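Matching sites in periplasmic binding protein/LacI transcriptional regulator from Shewanella sp., a protein that binds alpha- and beta-L-arabinofuranose and probably delivers the sugar to an ABC transporter for arabinose (PDB 5OCP (chain A, 1.70 Å), residues I60-V65 and I82-V87), and in its relative galactofuranose-binding protein YtfQ from Escherichia coli (PDB 2VK2 (chain B, 1.20 Å), residues I62-V67 and I84-L89). One frame, after least-squares fit of the local backbone (RMSD 0.21 Å); residues are numbered along the deposited sequences.

Structure 1 (5OCP); sequences IIIAPV and IPVVIV.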
loop_
_atom_site.group_PDB
_atom_site.type_symbol
_atom_site.label_atom_id
_atom_site.label_comp_id
_atom_site.label_asym_id
_atom_site.label_seq_id
_atom_site.Cartn_x
_atom_site.Cartn_y
_atom_site.Cartn_z
ATOM N N ILE A 60 -7.968 -8.638 -17.596
ATOM C CA ILE A 60 -6.818 -7.836 -17.252
ATOM C C ILE A 60 -7.046 -7.315 -15.816
ATOM O O ILE A 60 -8.084 -6.809 -15.533
ATOM C CB ILE A 60 -6.633 -6.680 -18.228
ATOM C CG1 ILE A 60 -6.203 -7.287 -19.604
ATOM C CG2 ILE A 60 -5.633 -5.629 -17.744
ATOM C CD1 ILE A 60 -6.356 -6.279 -20.731
ATOM N N ILE A 61 -6.022 -7.416 -14.989
ATOM C CA ILE A 61 -6.030 -6.740 -13.642
ATOM C C ILE A 61 -4.912 -5.687 -13.720
ATOM O O ILE A 61 -3.764 -5.951 -14.176
ATOM C CB ILE A 61 -5.712 -7.725 -12.560
ATOM C CG1 ILE A 61 -6.799 -8.821 -12.529
ATOM C CG2 ILE A 61 -5.624 -7.010 -11.173
ATOM C CD1 ILE A 61 -6.441 -9.995 -11.626
ATOM N N ILE A 62 -5.248 -4.492 -13.263
ATOM C CA ILE A 62 -4.291 -3.349 -13.212
ATOM C C ILE A 62 -4.175 -2.785 -11.752
ATOM O O ILE A 62 -5.226 -2.514 -11.157
ATOM C CB ILE A 62 -4.665 -2.176 -14.148
ATOM C CG1 ILE A 62 -4.828 -2.632 -15.572
ATOM C CG2 ILE A 62 -3.691 -1.013 -13.955
ATOM C CD1 ILE A 62 -5.403 -1.551 -16.471
ATOM N N ALA A 63 -2.952 -2.717 -11.171
ATOM C CA ALA A 63 -2.689 -2.035 -9.949
ATOM C C ALA A 63 -2.075 -0.704 -10.398
ATOM O O ALA A 63 -0.896 -0.658 -10.745
ATOM C CB ALA A 63 -1.690 -2.796 -9.068
ATOM N N PRO A 64 -2.867 0.365 -10.497
ATOM C CA PRO A 64 -2.326 1.538 -11.207
ATOM C C PRO A 64 -1.374 2.405 -10.385
ATOM O O PRO A 64 -1.652 2.722 -9.226
ATOM C CB PRO A 64 -3.600 2.307 -11.535
ATOM C CG PRO A 64 -4.492 2.017 -10.343
ATOM C CD PRO A 64 -4.286 0.561 -10.136
ATOM N N VAL A 65 -0.210 2.753 -10.935
ATOM C CA VAL A 65 0.781 3.519 -10.140
ATOM C C VAL A 65 0.310 4.913 -9.712
ATOM O O VAL A 65 0.545 5.353 -8.583
ATOM C CB VAL A 65 2.188 3.553 -10.856
ATOM C CG1 VAL A 65 2.122 4.213 -12.230
ATOM C CG2 VAL A 65 3.237 4.102 -9.903
ATOM N N ILE A 82 -12.404 -7.110 -23.362
ATOM C CA ILE A 82 -11.642 -7.770 -22.287
ATOM C C ILE A 82 -11.954 -7.017 -20.985
ATOM O O ILE A 82 -11.752 -5.824 -20.953
ATOM C CB ILE A 82 -10.140 -7.733 -22.527
ATOM C CG1 ILE A 82 -9.787 -8.434 -23.861
ATOM C CG2 ILE A 82 -9.440 -8.471 -21.350
ATOM C CD1 ILE A 82 -8.342 -8.343 -24.295
ATOM N N PRO A 83 -12.545 -7.718 -20.005
ATOM C CA PRO A 83 -12.883 -6.997 -18.752
ATOM C C PRO A 83 -11.604 -6.577 -17.999
ATOM O O PRO A 83 -10.601 -7.352 -17.959
ATOM C CB PRO A 83 -13.664 -8.053 -17.981
ATOM C CG PRO A 83 -13.171 -9.377 -18.474
ATOM C CD PRO A 83 -12.922 -9.136 -19.923
ATOM N N VAL A 84 -11.698 -5.449 -17.308
ATOM C CA VAL A 84 -10.574 -4.929 -16.580
ATOM C C VAL A 84 -10.990 -4.825 -15.065
ATOM O O VAL A 84 -11.995 -4.287 -14.786
ATOM C CB VAL A 84 -10.173 -3.569 -17.105
ATOM C CG1 VAL A 84 -9.085 -2.973 -16.251
ATOM C CG2 VAL A 84 -9.662 -3.672 -18.529
ATOM N N VAL A 85 -10.163 -5.351 -14.162
ATOM C CA VAL A 85 -10.387 -5.135 -12.742
ATOM C C VAL A 85 -9.238 -4.265 -12.233
ATOM O O VAL A 85 -8.052 -4.513 -12.551
ATOM C CB VAL A 85 -10.386 -6.419 -12.027
ATOM C CG1 VAL A 85 -10.533 -6.171 -10.515
ATOM C CG2 VAL A 85 -11.534 -7.298 -12.544
ATOM N N ILE A 86 -9.599 -3.224 -11.476
ATOM C CA ILE A 86 -8.597 -2.405 -10.855
ATOM C C ILE A 86 -8.390 -2.919 -9.473
ATOM O O ILE A 86 -9.351 -3.258 -8.777
ATOM C CB ILE A 86 -9.107 -0.939 -10.781
ATOM C CG1 ILE A 86 -9.518 -0.391 -12.140
ATOM C CG2 ILE A 86 -8.088 -0.018 -10.115
ATOM C CD1 ILE A 86 -8.393 -0.413 -13.177
ATOM N N VAL A 87 -7.131 -2.980 -8.995
ATOM C CA VAL A 87 -6.815 -3.418 -7.661
ATOM C C VAL A 87 -5.831 -2.425 -6.993
ATOM O O VAL A 87 -5.044 -1.773 -7.648
ATOM C CB VAL A 87 -6.181 -4.799 -7.594
ATOM C CG1 VAL A 87 -7.205 -5.838 -8.070
ATOM C CG2 VAL A 87 -4.908 -4.889 -8.416
#
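Ile61 and Val85 sit side by side on neighbouring parallel strands, 59-62 and 84-87, joined through helix 71-79 as a beta-alpha-beta unit in the sheet of one lobe of the periplasmic binding protein. Four backbone hydrogen bonds link the segments, among them Ile62 N to Val85 O at 2.9 Å. From CB, 4.0 Å from Val85 O, Ile61 forks. Ile61 CG1, anti to the carbonyl carbon (chi1 -62°), passes 4.3 Å from Val85 CB, and the tip, CD1, makes no contact with segment 82-87. Ile61 CG2 reaches Val87 CG2 at 3.6 Å. Helix 248-259 covers this face through Phe252 against Ile61 and Ile255 against Val85. On the other face Ile62 CD1 meets Val84 CG1 at 4.0 Å, and Ile86 CD1 lies 4.2 Å from Ile62 CB. Beyond the strand, Ala63 approaches the arabinofuranose site.

Structure 1 against structure 2
The backbone pairing is kept. Ile62(A) N to Val85(A) O and Ile64(B) N to Phe87(B) O both measure 2.9 Å, and the bonds from Val85(A) N to Ile60(A) O and from Phe87(B) N to Ile62(B) O are likewise common to both. The CA atoms coincide within the error, and the side chains of Ile60(A), Ile62(A), Ile82(A) and Val84(A) keep their place with their counterparts. Within the two segments, four buried apolar side chains differ.

At Ile61(A) against Phe63(B), CG1 of Ile61(A) and CG of Phe63(B) are 0.4 Å apart, and CD1 of Ile61(A) takes nearly the place of CD2 of Phe63(B). The branch CG2 of Ile61(A) has no counterpart, whereas CE1, CE2 and CZ of Phe63(B) are additional. At Val85(A) against Phe87(B), CG2 of Val85(A) and CG of Phe87(B) are 0.2 Å apart. CG1 of Val85(A) has no counterpart, nor have CD2, CE1, CE2 and CZ of Phe87(B). The two positions touch each other in both structures, but the larger ring also reaches back to its own strand's proline: Phe87(B) CE2 lies 3.9 Å from Pro85(B) CB, where Val85(A) CG2 stays 5.5 Å from Pro83(A) O. This added apolar contact may tighten the packing there.

For Val87(A) against Leu89(B), CG1 of Val87(A) and CG of Leu89(B) are 0.8 Å apart after superposition; CG2 of Val87(A) and CD2 of Leu89(B) have no counterpart, while the touch with Ile61(A) or Phe63(B) persists. On the other face, CG1 of Ile86(A) and CG of Leu88(B) are 0.4 Å apart, and Ile86(A) CD1 and Leu88(B) CD2 0.5 Å apart, but CG2 of Ile86(A) and CD1 of Leu88(B) each have no counterpart.

Structure 2 (2VK2); sequences IFIAPV and IPVFLL.
Phe63 and Phe87 lie next to each other on the adjoining strands, their ring planes at 66°. Four backbone hydrogen bonds link the segments, among them Ile64 N to Phe87 O at 2.9 Å. From CB, 4.0 Å from Phe87 O, Phe63 sends CG anti to the carbonyl carbon (chi1 -72°), 3.9 Å from Leu89 CD1. The CD1 and CE1 carbons of Phe63 meet Phe87 obliquely: Phe63 CD1 is 3.7 Å from Phe87 CB, and Phe63 CE1 is 3.6 Å from Phe87 CD2. On the other side of the ring, Phe63 CD2 meets both methyls of Leu89. Helix 252-265 covers this face, with Phe256 against the Phe63 ring and Leu259 against Phe87. On the other face Ile64 CD1 meets Val86 CG1 at 3.9 Å, and Leu88 CD2 lies 4.0 Å from Ile64 CB. Ala65, just past the strand end, lies close to the galactofuranose pocket.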
loop_
_atom_site.group_PDB
_atom_site.type_symbol
_atom_site.label_atom_id
_atom_site.label_comp_id
_atom_site.label_asym_id
_atom_site.label_seq_id
_atom_site.Cartn_x
_atom_site.Cartn_y
_atom_site.Cartn_z
ATOM N N ILE B 62 -8.017 -8.589 -17.560
ATOM C CA ILE B 62 -6.821 -7.851 -17.181
ATOM C C ILE B 62 -7.033 -7.237 -15.805
ATOM O O ILE B 62 -8.062 -6.617 -15.547
ATOM C CB ILE B 62 -6.477 -6.767 -18.227
ATOM C CG1 ILE B 62 -6.043 -7.444 -19.531
ATOM C CG2 ILE B 62 -5.368 -5.845 -17.718
ATOM C CD1 ILE B 62 -6.003 -6.524 -20.731
ATOM N N PHE B 63 -6.068 -7.458 -14.917
ATOM C CA PHE B 63 -6.036 -6.816 -13.608
ATOM C C PHE B 63 -4.944 -5.757 -13.679
ATOM O O PHE B 63 -3.868 -6.012 -14.219
ATOM C CB PHE B 63 -5.668 -7.818 -12.506
ATOM C CG PHE B 63 -6.744 -8.829 -12.159
ATOM C CD1 PHE B 63 -7.935 -8.945 -12.872
ATOM C CD2 PHE B 63 -6.521 -9.707 -11.104
ATOM C CE1 PHE B 63 -8.884 -9.898 -12.509
ATOM C CE2 PHE B 63 -7.459 -10.656 -10.752
ATOM C CZ PHE B 63 -8.639 -10.754 -11.449
ATOM N N ILE B 64 -5.210 -4.571 -13.143
ATOM C CA ILE B 64 -4.204 -3.514 -13.104
ATOM C C ILE B 64 -4.181 -2.929 -11.707
ATOM O O ILE B 64 -5.230 -2.607 -11.164
ATOM C CB ILE B 64 -4.523 -2.354 -14.077
ATOM C CG1 ILE B 64 -4.688 -2.852 -15.516
ATOM C CG2 ILE B 64 -3.429 -1.287 -14.016
ATOM C CD1 ILE B 64 -5.276 -1.801 -16.442
ATOM N N ALA B 65 -2.989 -2.804 -11.131
ATOM C CA ALA B 65 -2.785 -1.969 -9.951
ATOM C C ALA B 65 -2.209 -0.660 -10.479
ATOM O O ALA B 65 -1.022 -0.592 -10.779
ATOM C CB ALA B 65 -1.827 -2.641 -8.978
ATOM N N PRO B 66 -3.063 0.365 -10.665
ATOM C CA PRO B 66 -2.606 1.555 -11.394
ATOM C C PRO B 66 -1.661 2.427 -10.571
ATOM O O PRO B 66 -2.061 2.959 -9.542
ATOM C CB PRO B 66 -3.912 2.300 -11.697
ATOM C CG PRO B 66 -4.832 1.898 -10.612
ATOM C CD PRO B 66 -4.473 0.481 -10.254
ATOM N N VAL B 67 -0.422 2.583 -11.033
ATOM C CA VAL B 67 0.600 3.239 -10.212
ATOM C C VAL B 67 0.187 4.666 -9.836
ATOM O O VAL B 67 0.357 5.079 -8.685
ATOM C CB VAL B 67 2.000 3.210 -10.883
ATOM C CG1 VAL B 67 2.001 3.946 -12.219
ATOM C CG2 VAL B 67 3.058 3.776 -9.941
ATOM N N ILE B 84 -12.242 -7.131 -23.376
ATOM C CA ILE B 84 -11.543 -7.783 -22.276
ATOM C C ILE B 84 -11.824 -6.990 -21.000
ATOM O O ILE B 84 -11.423 -5.827 -20.898
ATOM C CB ILE B 84 -10.024 -7.842 -22.538
ATOM C CG1 ILE B 84 -9.733 -8.678 -23.789
ATOM C CG2 ILE B 84 -9.289 -8.428 -21.330
ATOM C CD1 ILE B 84 -8.288 -8.653 -24.224
ATOM N N PRO B 85 -12.529 -7.601 -20.027
ATOM C CA PRO B 85 -12.858 -6.875 -18.800
ATOM C C PRO B 85 -11.622 -6.525 -17.978
ATOM O O PRO B 85 -10.668 -7.309 -17.923
ATOM C CB PRO B 85 -13.758 -7.856 -18.041
ATOM C CG PRO B 85 -13.374 -9.188 -18.553
ATOM C CD PRO B 85 -13.050 -8.979 -19.997
ATOM N N VAL B 86 -11.657 -5.348 -17.360
ATOM C CA VAL B 86 -10.539 -4.831 -16.577
ATOM C C VAL B 86 -10.965 -4.644 -15.127
ATOM O O VAL B 86 -12.038 -4.109 -14.845
ATOM C CB VAL B 86 -10.028 -3.492 -17.149
ATOM C CG1 VAL B 86 -8.997 -2.855 -16.217
ATOM C CG2 VAL B 86 -9.439 -3.709 -18.532
ATOM N N PHE B 87 -10.112 -5.107 -14.213
ATOM C CA PHE B 87 -10.342 -4.981 -12.779
ATOM C C PHE B 87 -9.171 -4.222 -12.176
ATOM O O PHE B 87 -8.018 -4.548 -12.438
ATOM C CB PHE B 87 -10.458 -6.368 -12.140
ATOM C CG PHE B 87 -11.560 -7.212 -12.721
ATOM C CD1 PHE B 87 -12.759 -7.377 -12.041
ATOM C CD2 PHE B 87 -11.403 -7.829 -13.955
ATOM C CE1 PHE B 87 -13.782 -8.146 -12.582
ATOM C CE2 PHE B 87 -12.422 -8.596 -14.497
ATOM C CZ PHE B 87 -13.611 -8.753 -13.812
ATOM N N LEU B 88 -9.474 -3.194 -11.391
ATOM C CA LEU B 88 -8.438 -2.392 -10.754
ATOM C C LEU B 88 -8.218 -2.891 -9.332
ATOM O O LEU B 88 -9.175 -3.153 -8.611
ATOM C CB LEU B 88 -8.826 -0.912 -10.752
ATOM C CG LEU B 88 -9.122 -0.316 -12.133
ATOM C CD1 LEU B 88 -9.528 1.140 -11.992
ATOM C CD2 LEU B 88 -7.934 -0.461 -13.072
ATOM N N LEU B 89 -6.943 -3.042 -8.964
ATOM C CA LEU B 89 -6.557 -3.526 -7.601
ATOM C C LEU B 89 -5.737 -2.479 -6.894
ATOM O O LEU B 89 -4.788 -1.975 -7.408
ATOM C CB LEU B 89 -5.732 -4.823 -7.735
ATOM C CG LEU B 89 -6.462 -6.147 -8.056
ATOM C CD1 LEU B 89 -7.309 -6.155 -9.349
ATOM C CD2 LEU B 89 -5.402 -7.254 -8.073
#